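Local coordinates for angiogenin-1 (Salmo salar, PDB 7BFK), which probably cleaves RNA as a secreted endonuclease of the pancreatic ribonuclease family and appears to be auto-inhibited, at residues Lys39-Leu42 with Lys43-Phe46; Leu48-Pro51 with Asp52-Gln55. One frame throughout, in Å; residues are numbered along the deposited sequence.

Interaction 1. Residues Lys39-Leu42 with Lys43-Phe46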
loop_
_atom_site.group_PDB
_atom_site.type_symbol
_atom_site.label_atom_id
_atom_site.label_comp_id
_atom_site.label_asym_id
_atom_site.label_seq_id
_atom_site.Cartn_x
_atom_site.Cartn_y
_atom_site.Cartn_z
ATOM N N LYS A 39 9.904 11.539 -8.952
ATOM C CA LYS A 39 8.932 11.153 -10.000
ATOM C C LYS A 39 7.593 10.897 -9.306
ATOM O O LYS A 39 7.607 10.395 -8.165
ATOM C CB LYS A 39 9.403 9.905 -10.758
ATOM C CG LYS A 39 10.621 10.108 -11.655
ATOM C CD LYS A 39 10.974 8.889 -12.498
ATOM C CE LYS A 39 12.211 9.099 -13.347
ATOM N NZ LYS A 39 12.543 7.902 -14.155
ATOM N N CYS A 40 6.494 11.276 -9.940
ATOM C CA CYS A 40 5.127 11.065 -9.411
ATOM C C CYS A 40 4.842 9.563 -9.464
ATOM O O CYS A 40 4.851 9.018 -10.578
ATOM C CB CYS A 40 4.088 11.805 -10.237
ATOM S SG CYS A 40 4.405 13.583 -10.400
ATOM N N LYS A 41 4.679 8.903 -8.325
ATOM C CA LYS A 41 4.291 7.468 -8.331
ATOM C C LYS A 41 2.914 7.416 -9.016
ATOM O O LYS A 41 2.080 8.289 -8.723
ATOM C CB LYS A 41 4.340 6.885 -6.916
ATOM C CG LYS A 41 4.281 5.369 -6.879
ATOM C CD LYS A 41 4.311 4.782 -5.492
ATOM C CE LYS A 41 4.282 3.278 -5.523
ATOM N NZ LYS A 41 4.077 2.725 -4.177
ATOM N N LEU A 42 2.699 6.493 -9.950
ATOM C CA LEU A 42 1.470 6.485 -10.803
ATOM C C LEU A 42 0.255 6.019 -10.006
ATOM O O LEU A 42 -0.867 6.334 -10.429
ATOM C CB LEU A 42 1.700 5.622 -12.047
ATOM C CG LEU A 42 2.749 6.190 -13.006
ATOM C CD1 LEU A 42 3.068 5.241 -14.131
ATOM C CD2 LEU A 42 2.310 7.550 -13.543
ATOM N N LYS A 43 0.466 5.257 -8.932
ATOM C CA LYS A 43 -0.631 4.777 -8.078
ATOM C C LYS A 43 -0.081 4.328 -6.734
ATOM O O LYS A 43 1.071 3.844 -6.678
ATOM C CB LYS A 43 -1.338 3.596 -8.750
ATOM C CG LYS A 43 -2.547 3.054 -8.021
ATOM C CD LYS A 43 -3.341 2.061 -8.872
ATOM C CE LYS A 43 -2.510 0.880 -9.325
ATOM N NZ LYS A 43 -2.314 -0.100 -8.229
ATOM N N ASN A 44 -0.882 4.487 -5.695
ATOM C CA ASN A 44 -0.577 3.900 -4.376
ATOM C C ASN A 44 -1.892 3.577 -3.695
ATOM O O ASN A 44 -2.783 4.410 -3.729
ATOM C CB ASN A 44 0.302 4.774 -3.502
ATOM C CG ASN A 44 0.925 3.960 -2.392
ATOM O OD1 ASN A 44 1.890 3.254 -2.639
ATOM N ND2 ASN A 44 0.403 4.100 -1.178
ATOM N N THR A 45 -1.981 2.381 -3.130
ATOM C CA THR A 45 -3.160 1.874 -2.403
ATOM C C THR A 45 -2.852 1.843 -0.892
ATOM O O THR A 45 -1.823 1.233 -0.485
ATOM C CB THR A 45 -3.579 0.511 -2.957
ATOM O OG1 THR A 45 -3.654 0.593 -4.388
ATOM C CG2 THR A 45 -4.878 0.022 -2.374
ATOM N N PHE A 46 -3.740 2.438 -0.116
ATOM C CA PHE A 46 -3.708 2.506 1.365
ATOM C C PHE A 46 -4.795 1.599 1.939
ATOM O O PHE A 46 -5.930 1.644 1.461
ATOM C CB PHE A 46 -3.900 3.951 1.831
ATOM C CG PHE A 46 -2.855 4.912 1.326
ATOM C CD1 PHE A 46 -3.022 5.556 0.110
ATOM C CD2 PHE A 46 -1.704 5.169 2.061
ATOM C CE1 PHE A 46 -2.062 6.441 -0.359
ATOM C CE2 PHE A 46 -0.737 6.043 1.584
ATOM C CZ PHE A 46 -0.919 6.672 0.370
#
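From Lys41 to Asn44 the backbone passes from loop to strand. Leu42 makes the bend, with psi at -24°. Lys43 is extended again and starts the strand. Cys40, Lys41, Asn44, Thr45 and Phe46 belong to the Cys-Lys-x-x-Asn-Thr-Phe signature of pancreatic ribonucleases. The bend sets Lys41 and Asn44 on a common side, where their side chains meet. With CG turned opposite the backbone N (chi1 -166°) and every later bond extended, the Lys41 chain runs alongside the carbonyl of Lys43, its CE 3.5 Å from Lys43 O. At its end Lys41 NZ donates a hydrogen bond to Asn44 OD1 (2.7 Å). NZ lies in the carbonyl plane of that amide, at a C=O...N angle of 149°. Lys41 NZ also bonds to Val119 O and, weakly, to Gly117 O. A methionine in its place would probably leave Asn44 OD1 and Val119 O without this shared donor. Lys43 points its bent chain another way, into a salt bridge with Asp120. Asn44 ND2 bonds to Gln13 O, which helps fix the amide's rotation. Asn44 ND2 also sits 3.3 Å above the ring plane of Phe46, displaced toward the rim.

Interaction 2. Residues Leu48-Pro51 with Asp52-Gln55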
loop_
_atom_site.group_PDB
_atom_site.type_symbol
_atom_site.label_atom_id
_atom_site.label_comp_id
_atom_site.label_asym_id
_atom_site.label_seq_id
_atom_site.Cartn_x
_atom_site.Cartn_y
_atom_site.Cartn_z
ATOM N N LEU A 48 -7.114 0.647 5.164
ATOM C CA LEU A 48 -7.674 1.277 6.388
ATOM C C LEU A 48 -7.832 0.195 7.453
ATOM O O LEU A 48 -8.933 -0.306 7.609
ATOM C CB LEU A 48 -9.002 1.965 6.049
ATOM C CG LEU A 48 -8.877 3.335 5.375
ATOM C CD1 LEU A 48 -8.171 3.248 4.037
ATOM C CD2 LEU A 48 -10.241 4.006 5.202
ATOM N N ALA A 49 -6.748 -0.129 8.157
ATOM C CA ALA A 49 -6.695 -1.211 9.150
ATOM C C ALA A 49 -5.499 -1.010 10.079
ATOM O O ALA A 49 -4.666 -0.126 9.808
ATOM C CB ALA A 49 -6.608 -2.538 8.427
ATOM N N ASN A 50 -5.436 -1.789 11.151
ATOM C CA ASN A 50 -4.293 -1.738 12.087
ATOM C C ASN A 50 -3.260 -2.734 11.568
ATOM O O ASN A 50 -3.594 -3.680 10.860
ATOM C CB ASN A 50 -4.734 -1.904 13.544
ATOM C CG ASN A 50 -4.847 -3.331 14.039
ATOM O OD1 ASN A 50 -4.637 -4.286 13.300
ATOM N ND2 ASN A 50 -5.172 -3.481 15.317
ATOM N N PRO A 51 -1.967 -2.492 11.838
ATOM C CA PRO A 51 -0.903 -3.411 11.444
ATOM C C PRO A 51 -1.214 -4.891 11.724
ATOM O O PRO A 51 -0.980 -5.701 10.854
ATOM C CB PRO A 51 0.252 -2.939 12.325
ATOM C CG PRO A 51 0.041 -1.452 12.418
ATOM C CD PRO A 51 -1.459 -1.278 12.478
ATOM N N ASP A 52 -1.758 -5.202 12.906
ATOM C CA ASP A 52 -2.070 -6.600 13.311
ATOM C C ASP A 52 -3.001 -7.259 12.293
ATOM O O ASP A 52 -2.771 -8.415 11.982
ATOM C CB ASP A 52 -2.616 -6.661 14.734
ATOM C CG ASP A 52 -1.505 -6.553 15.772
ATOM O OD1 ASP A 52 -0.330 -6.338 15.371
ATOM O OD2 ASP A 52 -1.812 -6.677 16.941
ATOM N N GLN A 53 -3.975 -6.529 11.764
ATOM C CA GLN A 53 -4.970 -7.060 10.798
ATOM C C GLN A 53 -4.254 -7.383 9.489
ATOM O O GLN A 53 -4.620 -8.363 8.821
ATOM C CB GLN A 53 -6.079 -6.049 10.502
ATOM C CG GLN A 53 -6.830 -5.509 11.723
ATOM C CD GLN A 53 -8.017 -4.671 11.301
ATOM O OE1 GLN A 53 -8.233 -3.549 11.780
ATOM N NE2 GLN A 53 -8.803 -5.208 10.377
ATOM N N VAL A 54 -3.296 -6.555 9.101
ATOM C CA VAL A 54 -2.559 -6.753 7.826
ATOM C C VAL A 54 -1.488 -7.829 8.039
ATOM O O VAL A 54 -1.327 -8.658 7.124
ATOM C CB VAL A 54 -1.984 -5.433 7.273
ATOM C CG1 VAL A 54 -1.316 -5.648 5.928
ATOM C CG2 VAL A 54 -3.061 -4.358 7.160
ATOM N N GLN A 55 -0.793 -7.844 9.189
ATOM C CA GLN A 55 0.262 -8.857 9.449
ATOM C C GLN A 55 -0.400 -10.243 9.421
ATOM O O GLN A 55 0.209 -11.181 8.880
ATOM C CB GLN A 55 1.017 -8.603 10.758
ATOM C CG GLN A 55 2.111 -9.641 11.017
ATOM C CD GLN A 55 3.000 -9.338 12.203
ATOM O OE1 GLN A 55 2.584 -8.744 13.197
ATOM N NE2 GLN A 55 4.257 -9.748 12.097
#
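Asn50 and Gln53 are joined by side-chain to backbone hydrogen bonds in both directions. Asn50 OD1 accepts from Gln53 N at 2.8 Å. The N-H comes in nearly end-on to the carbonyl, at a C=O...N angle of 175°. Asn50 CG lies between its own backbone N and carbonyl carbon (chi1 87°), which turns OD1 back over the start of the helix. In return, Gln53 OE1 takes a weak bond from Asn50 N at 3.4 Å. The two side chains cross at about a right angle, with their amide planes 69° apart. Asn50 OD1 is also packed closely against Gln53 CG, at 3.0 Å.

This is a capping box. Asn50 is the N-cap of helix 51-55, and its side chain supplies an acceptor to an N-H in the first turn. Pro51 follows and has no N-H to satisfy.

Backbone bonds carry the helix on. Gln55 N donates to Pro51 O at 2.7 Å. Val54 N has two weak bonds, to Asn50 O and Pro51 O, and Gln53 N adds a weak one to Asn50 O.

The remaining contacts are van der Waals. Ala49 CB touches Gln53 CD at 3.8 Å and reaches Val54 CG2 at 4.2 Å. Phe76 also packs on Ala49 and Gln53. Pro51 lies on Tyr7 and Leu11, and Val54 on Phe10, all three from helix 5-14. Asp52 meets the cap through its CB, 3.4 Å from Asn50 OD1.

In the fold
The two interactions follow in series, and neither nests in nor crosses the other. After helix 24-32 the chain runs through a loop to interaction 1, which closes the bend into strand 43-47. That strand pairs antiparallel with strand 76-85. The chain then leaves the sheet through a short loop and comes to interaction 2, which closes the turn into helix 51-55. Their centres are about 20 Å apart, on opposite sides of the centre of the chain, and they do not touch. Helix 5-14 meets both. Interaction 1 also faces helix 24-32 and the loop with Asp120. Side chains of interaction 2 pack on helix 5-14 and on Phe76 of strand 76-85.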